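Side-chain contacts in uncharacterized protein (Nostoc punctiforme, PDB 2R3S), which probably transfers a methyl group from S-adenosylmethionine to a hydroxyl group of a substrate that has not been identified: residues 7-10 against 11-15; 106-109 against 110-113; 239-242 against 243-246; 273-277 against 278-282; 288-291 against 292-296. All coordinates share one frame; numbering follows the deposited sequence.

Contact 1 (7-10 against 11-15); sequences PALF and FNTVN
The carbonyl oxygen L9 O is gripped twice by T13, one turn further along the helix. The hydroxyl T13 OG1 gives the shorter bond, 2.6 Å to L9 O, and stands well above the carbonyl plane; the amide T13 N comes to the same oxygen from the opposite face at 2.8 Å. OG1 lies beside its own backbone N (chi1 -54°), which turns the hydroxyl to the carbonyl of the preceding turn. The methyl carbon L9 CD1 runs alongside it, 3.7 Å from T13 OG1.

On another side of the helix the aromatic rings of two successive residues meet in a T-shaped (edge-to-face) pair. F10 turns its edge to the face of F11, with F10 CD2 set over the centre of that ring, the centroids 5.0 Å apart and the planes inclined at 54°. One face of F10 receives the V14 methyl, whose CG2 lies 3.7 Å from the F10 ring centroid in a CH-pi contact. At the start of the helix, P7 CB packs 3.8 Å from F11 CE2, while P7 O accepts the amide of F11 at 3.1 Å (F11 N).

The second subunit covers much of this helix: its L86 packs on F10, its F68 on T13, and the hydroxyl of its S20 is hydrogen-bonded to T13 O and V14 O. The result is a short N-terminal alpha-helix with P7 at its N-cap position and a threonine hydroxyl returned to the carbonyl four residues back, built into the subunit interface of an O-methyltransferase dimerisation domain.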
loop_
_atom_site.group_PDB
_atom_site.type_symbol
_atom_site.label_atom_id
_atom_site.label_comp_id
_atom_site.label_asym_id
_atom_site.label_seq_id
_atom_site.Cartn_x
_atom_site.Cartn_y
_atom_site.Cartn_z
ATOM N N PRO A 7 -13.635 -7.209 -9.194
ATOM C CA PRO A 7 -13.277 -6.140 -8.293
ATOM C C PRO A 7 -11.976 -6.437 -7.546
ATOM O O PRO A 7 -11.695 -5.796 -6.541
ATOM C CB PRO A 7 -14.451 -6.128 -7.318
ATOM C CG PRO A 7 -14.816 -7.560 -7.189
ATOM C CD PRO A 7 -14.403 -8.250 -8.473
ATOM N N ALA A 8 -11.174 -7.390 -8.033
ATOM C CA ALA A 8 -9.941 -7.772 -7.356
ATOM C C ALA A 8 -8.922 -6.649 -7.321
ATOM O O ALA A 8 -8.272 -6.436 -6.296
ATOM C CB ALA A 8 -9.344 -9.048 -8.000
ATOM N N LEU A 9 -8.764 -5.916 -8.422
ATOM C CA LEU A 9 -7.824 -4.783 -8.430
ATOM C C LEU A 9 -8.180 -3.787 -7.348
ATOM O O LEU A 9 -7.324 -3.335 -6.567
ATOM C CB LEU A 9 -7.780 -4.089 -9.808
ATOM C CG LEU A 9 -6.762 -2.938 -10.005
ATOM C CD1 LEU A 9 -5.326 -3.334 -9.676
ATOM C CD2 LEU A 9 -6.849 -2.362 -11.417
ATOM N N PHE A 10 -9.451 -3.416 -7.322
ATOM C CA PHE A 10 -9.952 -2.496 -6.313
ATOM C C PHE A 10 -9.558 -2.961 -4.909
ATOM O O PHE A 10 -8.978 -2.206 -4.160
ATOM C CB PHE A 10 -11.462 -2.356 -6.396
ATOM C CG PHE A 10 -12.046 -1.524 -5.299
ATOM C CD1 PHE A 10 -11.620 -0.220 -5.097
ATOM C CD2 PHE A 10 -13.036 -2.026 -4.477
ATOM C CE1 PHE A 10 -12.151 0.543 -4.095
ATOM C CE2 PHE A 10 -13.578 -1.251 -3.485
ATOM C CZ PHE A 10 -13.151 0.027 -3.286
ATOM N N PHE A 11 -9.874 -4.201 -4.561
ATOM C CA PHE A 11 -9.687 -4.673 -3.199
ATOM C C PHE A 11 -8.202 -4.863 -2.889
ATOM O O PHE A 11 -7.758 -4.548 -1.786
ATOM C CB PHE A 11 -10.509 -5.945 -2.913
ATOM C CG PHE A 11 -12.003 -5.696 -2.790
ATOM C CD1 PHE A 11 -12.507 -4.907 -1.785
ATOM C CD2 PHE A 11 -12.891 -6.260 -3.673
ATOM C CE1 PHE A 11 -13.852 -4.674 -1.675
ATOM C CE2 PHE A 11 -14.234 -6.035 -3.555
ATOM C CZ PHE A 11 -14.715 -5.239 -2.555
ATOM N N ASN A 12 -7.425 -5.326 -3.858
ATOM C CA ASN A 12 -5.969 -5.435 -3.642
ATOM C C ASN A 12 -5.332 -4.082 -3.452
ATOM O O ASN A 12 -4.416 -3.932 -2.645
ATOM C CB ASN A 12 -5.278 -6.179 -4.798
ATOM C CG ASN A 12 -5.765 -7.611 -4.923
ATOM O OD1 ASN A 12 -6.164 -8.241 -3.931
ATOM N ND2 ASN A 12 -5.748 -8.132 -6.149
ATOM N N THR A 13 -5.830 -3.103 -4.192
ATOM C CA THR A 13 -5.396 -1.708 -4.049
ATOM C C THR A 13 -5.834 -1.106 -2.736
ATOM O O THR A 13 -5.031 -0.516 -2.036
ATOM C CB THR A 13 -5.861 -0.876 -5.224
ATOM O OG1 THR A 13 -5.407 -1.526 -6.420
ATOM C CG2 THR A 13 -5.266 0.490 -5.170
ATOM N N VAL A 14 -7.082 -1.298 -2.348
ATOM C CA VAL A 14 -7.527 -0.796 -1.044
ATOM C C VAL A 14 -6.598 -1.305 0.053
ATOM O O VAL A 14 -6.151 -0.521 0.889
ATOM C CB VAL A 14 -9.012 -1.136 -0.753
ATOM C CG1 VAL A 14 -9.412 -0.758 0.711
ATOM C CG2 VAL A 14 -9.907 -0.404 -1.744
ATOM N N ASN A 15 -6.287 -2.608 0.036
ATOM C CA ASN A 15 -5.466 -3.250 1.084
ATOM C C ASN A 15 -3.951 -3.214 0.909
ATOM O O ASN A 15 -3.220 -3.759 1.746
ATOM C CB ASN A 15 -5.884 -4.718 1.245
ATOM C CG ASN A 15 -7.269 -4.863 1.777
ATOM O OD1 ASN A 15 -7.835 -3.941 2.373
ATOM N ND2 ASN A 15 -7.824 -6.020 1.589
#

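Contact 2 (106-109 against 110-113); sequences ITNG and FNDL
N108 and N111 carry their amides side by side, pointing the same way where helix 104-107 gives way to the loop before helix 113-119, with the two amide planes 46° apart. Both have CG next to the backbone N (chi1 -77° and -73°), which swings the two groups to the same flank of the chain; N108 OD1 and N111 ND2 come to 3.2 Å. A water joins this flank: it donates to N108 OD1 at 2.6 Å, lies 2.6 Å from the hydroxyl T107 OG1, and donates a weak, long bond to N111 OD1.

F110 faces elsewhere. Its CB sits 3.5 Å from T107 O, and T107 O and I106 O lie at the ring's edge. Its neighbours from other parts of the structure are L289 and A293 of helix 282-294, together with Y17 of the second subunit, which meets it edge-to-face.

Two backbone bonds link the segments, F110 N to T107 O at 3.0 Å and N111 N to N108 O at 3.1 Å. Both amides approach from well out of the carbonyl planes. The contact is thus two-faced: a polar flank of amides and a hydroxyl, joined by water, and an aromatic flank packed between helix 282-294 and the second subunit.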
loop_
_atom_site.group_PDB
_atom_site.type_symbol
_atom_site.label_atom_id
_atom_site.label_comp_id
_atom_site.label_asym_id
_atom_site.label_seq_id
_atom_site.Cartn_x
_atom_site.Cartn_y
_atom_site.Cartn_z
ATOM N N ILE A 106 7.270 11.778 5.169
ATOM C CA ILE A 106 6.864 11.482 3.784
ATOM C C ILE A 106 5.449 10.879 3.736
ATOM O O ILE A 106 4.602 11.372 3.005
ATOM C CB ILE A 106 7.882 10.548 3.098
ATOM C CG1 ILE A 106 9.225 11.270 2.943
ATOM C CG2 ILE A 106 7.372 10.107 1.728
ATOM C CD1 ILE A 106 9.095 12.638 2.153
ATOM N N THR A 107 5.188 9.836 4.529
ATOM C CA THR A 107 3.919 9.092 4.456
ATOM C C THR A 107 2.679 9.891 4.902
ATOM O O THR A 107 1.576 9.612 4.438
ATOM C CB THR A 107 3.955 7.748 5.263
ATOM O OG1 THR A 107 4.026 8.032 6.658
ATOM C CG2 THR A 107 5.136 6.837 4.860
ATOM N N ASN A 108 2.857 10.868 5.793
ATOM C CA ASN A 108 1.776 11.762 6.207
ATOM C C ASN A 108 1.114 12.533 5.068
ATOM O O ASN A 108 -0.064 12.785 5.155
ATOM C CB ASN A 108 2.236 12.792 7.226
ATOM C CG ASN A 108 2.386 12.228 8.612
ATOM O OD1 ASN A 108 2.023 11.079 8.898
ATOM N ND2 ASN A 108 2.946 13.051 9.497
ATOM N N GLY A 109 1.851 12.928 4.031
ATOM C CA GLY A 109 1.217 13.536 2.851
ATOM C C GLY A 109 0.133 12.670 2.203
ATOM O O GLY A 109 -0.823 13.174 1.617
ATOM N N PHE A 110 0.260 11.360 2.352
ATOM C CA PHE A 110 -0.703 10.417 1.797
ATOM C C PHE A 110 -1.837 10.062 2.745
ATOM O O PHE A 110 -2.770 9.405 2.340
ATOM C CB PHE A 110 0.039 9.154 1.378
ATOM C CG PHE A 110 0.895 9.356 0.195
ATOM C CD1 PHE A 110 2.206 9.765 0.335
ATOM C CD2 PHE A 110 0.394 9.136 -1.070
ATOM C CE1 PHE A 110 2.994 9.955 -0.774
ATOM C CE2 PHE A 110 1.188 9.326 -2.184
ATOM C CZ PHE A 110 2.477 9.743 -2.030
ATOM N N ASN A 111 -1.757 10.484 4.003
ATOM C CA ASN A 111 -2.864 10.320 4.922
ATOM C C ASN A 111 -4.140 11.034 4.458
ATOM O O ASN A 111 -5.225 10.548 4.722
ATOM C CB ASN A 111 -2.509 10.828 6.328
ATOM C CG ASN A 111 -1.543 9.901 7.090
ATOM O OD1 ASN A 111 -1.291 8.758 6.695
ATOM N ND2 ASN A 111 -1.019 10.403 8.209
ATOM N N ASP A 112 -4.027 12.195 3.817
ATOM C CA ASP A 112 -5.198 12.817 3.168
ATOM C C ASP A 112 -4.837 13.318 1.784
ATOM O O ASP A 112 -4.616 14.498 1.556
ATOM C CB ASP A 112 -5.803 13.942 4.024
ATOM C CG ASP A 112 -7.333 14.163 3.761
ATOM O OD1 ASP A 112 -7.921 13.639 2.775
ATOM O OD2 ASP A 112 -7.944 14.864 4.596
ATOM N N LEU A 113 -4.774 12.377 0.862
ATOM C CA LEU A 113 -4.525 12.665 -0.524
ATOM C C LEU A 113 -5.748 13.349 -1.110
ATOM O O LEU A 113 -5.609 14.165 -2.016
ATOM C CB LEU A 113 -4.179 11.375 -1.253
ATOM C CG LEU A 113 -3.446 11.403 -2.576
ATOM C CD1 LEU A 113 -2.161 12.227 -2.507
ATOM C CD2 LEU A 113 -3.166 9.950 -2.976
HETATM O O HOH W 1 1.853 8.597 7.991
#

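Contact 3 (239-242 against 243-246); sequences PNFL and HHFD. With EDO (1,2-ethanediol), chain E.
Aromatic packing and a histidine-to-backbone bond, F245 on F241 and H244 on F241 O, shape the loop that leaves strand 233-239, the fourth strand of the Rossmann-like methyltransferase sheet, and leads into helix 247-260. F245 turns its edge to the face of F241 in a T-shaped pair, planes at 68° and centroids 4.8 Å apart. F241, with its CG anti to the backbone N (chi1 -162°), offers the ring face, and F245 CE2 stands over the middle of it. With an alanine at F241, the edge of F245 would probably lose the ring it rests on and be freer to turn.

Two amide bonds belong to the short 3-10 turn: H244 N reaches F241 O weakly, and F245 N reaches L242 O at 3.2 Å in a nearly straight bond (171°). H244 ND1 adds a side-chain bond to F241 O at 3.1 Å. H243 CD2 lies over the centre of one face of the H244 ring.

H243 ND1 is bonded to D271 OD1, and N240 OD1 to Q328 NE2. A 1,2-ethanediol, probably from the crystallisation liquor, touches the loop's beginning through a weak bond to N240 O. N240 OD1 lies in the plane of the H243 ring at its edge, 3.3 Å from H243 CE1.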
loop_
_atom_site.group_PDB
_atom_site.type_symbol
_atom_site.label_atom_id
_atom_site.label_comp_id
_atom_site.label_asym_id
_atom_site.label_seq_id
_atom_site.Cartn_x
_atom_site.Cartn_y
_atom_site.Cartn_z
ATOM N N PRO A 239 20.794 17.006 -9.032
ATOM C CA PRO A 239 20.239 15.682 -8.800
ATOM C C PRO A 239 18.970 15.748 -7.958
ATOM O O PRO A 239 19.001 16.280 -6.873
ATOM C CB PRO A 239 21.360 14.960 -8.056
ATOM C CG PRO A 239 22.381 16.006 -7.692
ATOM C CD PRO A 239 21.850 17.322 -8.059
ATOM N N ASN A 240 17.869 15.222 -8.476
ATOM C CA ASN A 240 16.597 15.121 -7.747
ATOM C C ASN A 240 16.187 16.406 -6.995
ATOM O O ASN A 240 15.701 16.357 -5.834
ATOM C CB ASN A 240 16.589 13.896 -6.797
ATOM C CG ASN A 240 16.455 12.574 -7.533
ATOM O OD1 ASN A 240 15.495 12.359 -8.274
ATOM N ND2 ASN A 240 17.414 11.671 -7.315
ATOM N N PHE A 241 16.332 17.546 -7.677
ATOM C CA PHE A 241 15.951 18.841 -7.110
ATOM C C PHE A 241 14.779 19.483 -7.799
ATOM O O PHE A 241 13.864 19.954 -7.151
ATOM C CB PHE A 241 17.128 19.825 -7.168
ATOM C CG PHE A 241 16.975 21.021 -6.229
ATOM C CD1 PHE A 241 16.620 20.843 -4.892
ATOM C CD2 PHE A 241 17.208 22.313 -6.677
ATOM C CE1 PHE A 241 16.486 21.925 -4.033
ATOM C CE2 PHE A 241 17.075 23.400 -5.805
ATOM C CZ PHE A 241 16.712 23.196 -4.495
ATOM N N LEU A 242 14.804 19.533 -9.119
ATOM C CA LEU A 242 13.879 20.430 -9.824
ATOM C C LEU A 242 12.428 20.025 -9.687
ATOM O O LEU A 242 11.564 20.884 -9.668
ATOM C CB LEU A 242 14.246 20.570 -11.310
ATOM C CG LEU A 242 15.487 21.407 -11.662
ATOM C CD1 LEU A 242 15.555 21.458 -13.185
ATOM C CD2 LEU A 242 15.454 22.835 -11.039
ATOM N N HIS A 243 12.162 18.721 -9.570
ATOM C CA HIS A 243 10.783 18.208 -9.410
ATOM C C HIS A 243 9.954 18.739 -8.243
ATOM O O HIS A 243 8.721 18.624 -8.256
ATOM C CB HIS A 243 10.760 16.661 -9.381
ATOM C CG HIS A 243 11.639 16.010 -8.346
ATOM N ND1 HIS A 243 12.544 15.021 -8.674
ATOM C CD2 HIS A 243 11.702 16.146 -6.998
ATOM C CE1 HIS A 243 13.131 14.579 -7.574
ATOM N NE2 HIS A 243 12.642 15.251 -6.543
ATOM N N HIS A 244 10.609 19.307 -7.232
ATOM C CA HIS A 244 9.929 19.930 -6.070
ATOM C C HIS A 244 9.240 21.275 -6.322
ATOM O O HIS A 244 8.392 21.693 -5.540
ATOM C CB HIS A 244 10.947 20.145 -4.953
ATOM C CG HIS A 244 11.535 18.876 -4.432
ATOM N ND1 HIS A 244 12.845 18.524 -4.657
ATOM C CD2 HIS A 244 10.979 17.855 -3.730
ATOM C CE1 HIS A 244 13.076 17.345 -4.098
ATOM N NE2 HIS A 244 11.960 16.915 -3.537
ATOM N N PHE A 245 9.593 21.966 -7.400
ATOM C CA PHE A 245 9.167 23.366 -7.555
ATOM C C PHE A 245 8.292 23.574 -8.782
ATOM O O PHE A 245 8.379 22.790 -9.716
ATOM C CB PHE A 245 10.425 24.233 -7.622
ATOM C CG PHE A 245 11.416 23.923 -6.527
ATOM C CD1 PHE A 245 11.192 24.346 -5.232
ATOM C CD2 PHE A 245 12.545 23.175 -6.790
ATOM C CE1 PHE A 245 12.110 24.051 -4.218
ATOM C CE2 PHE A 245 13.442 22.862 -5.798
ATOM C CZ PHE A 245 13.229 23.305 -4.505
ATOM N N ASP A 246 7.448 24.614 -8.783
ATOM C CA ASP A 246 6.765 25.018 -10.027
ATOM C C ASP A 246 7.762 25.462 -11.092
ATOM O O ASP A 246 8.954 25.639 -10.827
ATOM C CB ASP A 246 5.620 26.048 -9.825
ATOM C CG ASP A 246 6.065 27.341 -9.152
ATOM O OD1 ASP A 246 7.158 27.844 -9.446
ATOM O OD2 ASP A 246 5.293 27.852 -8.327
HETATM C C1 EDO E . 19.005 15.270 -4.069
HETATM O O1 EDO E . 19.314 16.651 -4.485
HETATM C C2 EDO E . 18.163 15.096 -2.793
HETATM O O2 EDO E . 16.734 15.118 -2.952
#

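Contact 4 (273-277 against 278-282); sequences IPNSD and RITPP
D277 and T280 make the shortest bond here: the hydroxyl T280 OG1 donates to D277 OD2 at 2.5 Å, on that oxygen's syn lone pair. The other carboxylate oxygen takes two backbone amides, I279 N and T280 N, each 3.0 Å from D277 OD1 and both from one face of the carboxylate plane. D277 CG is tucked between its own N and carbonyl carbon (chi1 59°), which brings the carboxylate back over the amides that follow it. Three donors therefore fix its rotation. Were D277 replaced by an alanine, those two amides and the threonine hydroxyl would probably be left without their shared acceptor, and the turn would be less firmly set.

T280 OG1 is in turn an acceptor, taking N275 ND2 at 2.9 Å in the plane of that amide, so N275, T280 and D277 form a chain of polar links. The backbone supports it: N275 N donates to T280 O at 2.7 Å, and R278 N to N275 O at 2.9 Å.

Further out, the guanidinium of R278 makes a salt bridge to E305, and D277 O accepts K71 NZ of the second subunit, whose V64 packs on I279. The segment combines a type I beta turn, N275 to R278, with an Asx turn begun by D277; a cis peptide precedes P281, at the N-cap position of helix 282-294, where the loop after strand 265-271 ends.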
loop_
_atom_site.group_PDB
_atom_site.type_symbol
_atom_site.label_atom_id
_atom_site.label_comp_id
_atom_site.label_asym_id
_atom_site.label_seq_id
_atom_site.Cartn_x
_atom_site.Cartn_y
_atom_site.Cartn_z
ATOM N N ILE A 273 12.022 11.537 -15.270
ATOM C CA ILE A 273 11.506 12.214 -16.460
ATOM C C ILE A 273 10.579 11.253 -17.196
ATOM O O ILE A 273 11.026 10.412 -17.966
ATOM C CB ILE A 273 12.640 12.733 -17.393
ATOM C CG1 ILE A 273 13.674 13.542 -16.587
ATOM C CG2 ILE A 273 12.042 13.613 -18.480
ATOM C CD1 ILE A 273 14.984 13.825 -17.345
ATOM N N PRO A 274 9.287 11.324 -16.904
ATOM C CA PRO A 274 8.337 10.508 -17.641
ATOM C C PRO A 274 8.253 10.844 -19.126
ATOM O O PRO A 274 8.511 12.000 -19.527
ATOM C CB PRO A 274 7.004 10.831 -16.975
ATOM C CG PRO A 274 7.226 12.055 -16.214
ATOM C CD PRO A 274 8.645 12.107 -15.848
ATOM N N ASN A 275 7.859 9.841 -19.918
ATOM C CA ASN A 275 7.475 10.072 -21.316
ATOM C C ASN A 275 6.323 11.045 -21.386
ATOM O O ASN A 275 5.648 11.302 -20.382
ATOM C CB ASN A 275 7.117 8.761 -22.015
ATOM C CG ASN A 275 8.274 7.790 -22.046
ATOM O OD1 ASN A 275 9.424 8.200 -22.176
ATOM N ND2 ASN A 275 7.993 6.506 -21.847
ATOM N N SER A 276 6.097 11.590 -22.576
ATOM C CA SER A 276 5.045 12.584 -22.796
ATOM C C SER A 276 3.634 12.109 -22.449
ATOM O O SER A 276 2.738 12.926 -22.235
ATOM C CB SER A 276 5.093 13.033 -24.265
ATOM O OG SER A 276 4.856 11.940 -25.149
ATOM N N ASP A 277 3.428 10.792 -22.409
ATOM C CA ASP A 277 2.124 10.205 -22.013
ATOM C C ASP A 277 1.801 10.443 -20.531
ATOM O O ASP A 277 0.637 10.390 -20.121
ATOM C CB ASP A 277 2.007 8.702 -22.408
ATOM C CG ASP A 277 3.080 7.827 -21.793
ATOM O OD1 ASP A 277 3.835 8.283 -20.924
ATOM O OD2 ASP A 277 3.184 6.648 -22.180
ATOM N N ARG A 278 2.852 10.727 -19.758
ATOM C CA ARG A 278 2.804 10.927 -18.298
ATOM C C ARG A 278 2.350 9.684 -17.561
ATOM O O ARG A 278 1.925 9.793 -16.416
ATOM C CB ARG A 278 1.928 12.113 -17.888
ATOM C CG ARG A 278 2.354 13.454 -18.454
ATOM C CD ARG A 278 1.678 14.578 -17.677
ATOM N NE ARG A 278 2.611 15.164 -16.735
ATOM C CZ ARG A 278 3.398 16.194 -17.003
ATOM N NH1 ARG A 278 3.335 16.800 -18.184
ATOM N NH2 ARG A 278 4.229 16.629 -16.082
ATOM N N ILE A 279 2.477 8.511 -18.210
ATOM C CA ILE A 279 2.095 7.215 -17.608
ATOM C C ILE A 279 3.218 6.166 -17.746
ATOM O O ILE A 279 3.181 5.136 -17.119
ATOM C CB ILE A 279 0.723 6.734 -18.117
ATOM C CG1 ILE A 279 0.724 6.550 -19.658
ATOM C CG2 ILE A 279 -0.380 7.741 -17.730
ATOM C CD1 ILE A 279 -0.488 5.871 -20.229
ATOM N N THR A 280 4.243 6.475 -18.528
ATOM C CA THR A 280 5.415 5.623 -18.677
ATOM C C THR A 280 6.690 6.454 -18.599
ATOM O O THR A 280 6.681 7.643 -18.922
ATOM C CB THR A 280 5.423 4.824 -20.036
ATOM O OG1 THR A 280 5.297 5.725 -21.147
ATOM C CG2 THR A 280 4.303 3.802 -20.059
ATOM N N PRO A 281 7.790 5.835 -18.160
ATOM C CA PRO A 281 7.827 4.515 -17.533
ATOM C C PRO A 281 7.064 4.617 -16.245
ATOM O O PRO A 281 6.920 5.721 -15.714
ATOM C CB PRO A 281 9.318 4.267 -17.282
ATOM C CG PRO A 281 10.046 5.328 -18.078
ATOM C CD PRO A 281 9.122 6.445 -18.279
ATOM N N PRO A 282 6.480 3.510 -15.788
ATOM C CA PRO A 282 5.590 3.598 -14.649
ATOM C C PRO A 282 6.177 4.252 -13.390
ATOM O O PRO A 282 5.489 5.041 -12.773
ATOM C CB PRO A 282 5.226 2.143 -14.400
ATOM C CG PRO A 282 5.315 1.525 -15.697
ATOM C CD PRO A 282 6.500 2.149 -16.348
#

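Contact 5 (288-291 against 292-296); sequences SLVM and LATTP
Two threonines, T294 and T295, return their hydroxyls to carbonyls V290 O and M291 O at the C-terminal end of helix 282-294, in the O-methyltransferase domain. T294 OG1 is 2.8 Å from V290 O and stands above that carbonyl's plane; the accompanying amide bond, T294 N to V290 O, is weak. T295 grips more evenly: T295 OG1 is 2.7 Å from M291 O and T295 N 3.1 Å from the same oxygen, the two donors coming from opposite faces of its plane. Both threonines hold OG1 between the backbone N and the carbonyl carbon (chi1 65° and 74°), which turns each hydroxyl to the carbonyl four residues back. The hydroxyl of T295 is also bonded to G298 N, so it ties the helix end to the loop beyond it, while T294 O and A293 O are taken by T129 and T122.

Regular main-chain bonds precede this end, L292 N to S288 O and A293 N to L289 O, both at 2.9 Å. T295 is the residue where the chain first leaves helical angles.

Apolar packing is lighter within the contact: L289 CD1 lies 4.3 Å from L292 CD2, and both leucines also face helix 113-119, while M58 and Y62 of the second subunit lie against this part of the helix. The selenomethionine M291 is bent at chi2 and chi3, which brings its selenium 3.9 Å from T295 CG2 and its CE 3.6 Å from T294 OG1.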
loop_
_atom_site.group_PDB
_atom_site.type_symbol
_atom_site.label_atom_id
_atom_site.label_comp_id
_atom_site.label_asym_id
_atom_site.label_seq_id
_atom_site.Cartn_x
_atom_site.Cartn_y
_atom_site.Cartn_z
ATOM N N SER A 288 4.779 11.761 -9.861
ATOM C CA SER A 288 3.977 12.965 -9.793
ATOM C C SER A 288 2.990 12.957 -8.588
ATOM O O SER A 288 2.732 14.008 -7.983
ATOM C CB SER A 288 3.307 13.273 -11.149
ATOM O OG SER A 288 2.043 12.669 -11.274
ATOM N N LEU A 289 2.479 11.785 -8.213
ATOM C CA LEU A 289 1.623 11.670 -7.049
ATOM C C LEU A 289 2.435 11.975 -5.787
ATOM O O LEU A 289 1.930 12.634 -4.896
ATOM C CB LEU A 289 0.958 10.294 -6.948
ATOM C CG LEU A 289 -0.297 10.174 -6.078
ATOM C CD1 LEU A 289 -1.504 10.782 -6.747
ATOM C CD2 LEU A 289 -0.594 8.706 -5.657
ATOM N N VAL A 290 3.685 11.518 -5.734
ATOM C CA VAL A 290 4.563 11.852 -4.636
ATOM C C VAL A 290 4.717 13.380 -4.492
ATOM O O VAL A 290 4.599 13.926 -3.382
ATOM C CB VAL A 290 5.926 11.137 -4.767
ATOM C CG1 VAL A 290 6.840 11.507 -3.639
ATOM C CG2 VAL A 290 5.713 9.618 -4.787
HETATM N N MSE A 291 4.913 14.063 -5.620
HETATM C CA MSE A 291 5.031 15.509 -5.626
HETATM C C MSE A 291 3.746 16.186 -5.215
HETATM O O MSE A 291 3.778 17.186 -4.515
HETATM C CB MSE A 291 5.518 16.021 -6.976
HETATM C CG MSE A 291 6.932 15.558 -7.325
HETATM SE SE MSE A 291 8.260 16.297 -6.070
HETATM C CE MSE A 291 8.238 14.925 -4.640
ATOM N N LEU A 292 2.607 15.643 -5.595
ATOM C CA LEU A 292 1.335 16.202 -5.135
ATOM C C LEU A 292 1.193 16.085 -3.625
ATOM O O LEU A 292 0.723 17.024 -2.952
ATOM C CB LEU A 292 0.141 15.529 -5.826
ATOM C CG LEU A 292 -1.279 15.918 -5.389
ATOM C CD1 LEU A 292 -1.674 17.352 -5.783
ATOM C CD2 LEU A 292 -2.282 14.930 -5.936
ATOM N N ALA A 293 1.536 14.913 -3.094
ATOM C CA ALA A 293 1.328 14.652 -1.678
ATOM C C ALA A 293 2.247 15.479 -0.774
ATOM O O ALA A 293 1.861 15.823 0.332
ATOM C CB ALA A 293 1.464 13.152 -1.349
ATOM N N THR A 294 3.446 15.807 -1.246
ATOM C CA THR A 294 4.494 16.283 -0.354
ATOM C C THR A 294 5.013 17.706 -0.600
ATOM O O THR A 294 5.726 18.226 0.240
ATOM C CB THR A 294 5.720 15.350 -0.382
ATOM O OG1 THR A 294 6.322 15.370 -1.681
ATOM C CG2 THR A 294 5.376 13.918 0.058
ATOM N N THR A 295 4.714 18.287 -1.757
ATOM C CA THR A 295 5.195 19.601 -2.158
ATOM C C THR A 295 3.976 20.435 -2.626
ATOM O O THR A 295 2.921 19.860 -2.985
ATOM C CB THR A 295 6.241 19.546 -3.293
ATOM O OG1 THR A 295 5.602 19.239 -4.534
ATOM C CG2 THR A 295 7.362 18.526 -3.029
ATOM N N PRO A 296 4.068 21.786 -2.545
ATOM C CA PRO A 296 2.947 22.626 -3.013
ATOM C C PRO A 296 2.696 22.663 -4.526
ATOM O O PRO A 296 1.552 22.739 -4.910
ATOM C CB PRO A 296 3.299 24.042 -2.469
ATOM C CG PRO A 296 4.337 23.781 -1.365
ATOM C CD PRO A 296 5.121 22.597 -1.902
#

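In the fold
Contact 5 joins its neighbours: its centre is 9 Å from that of contact 2, where F110 CE1 packs 3.6 Å from A293 CB, and 11 Å from that of contact 3, where H244 CD2 lies 3.7 Å from T295 CG2. Contact 4 touches neither contact 3 nor contact 5, its nearest atoms being about 7 and 6 Å away; it leads into the helix that carries contact 5. Contact 1, in the dimerisation domain, is remote from contact 3, about 32 Å between centres. Contacts 1, 2, 4 and 5 meet the second subunit, whereas contact 3 touches no other protein chain; a 1,2-ethanediol bound there near N240 and H244 may mark a pocket.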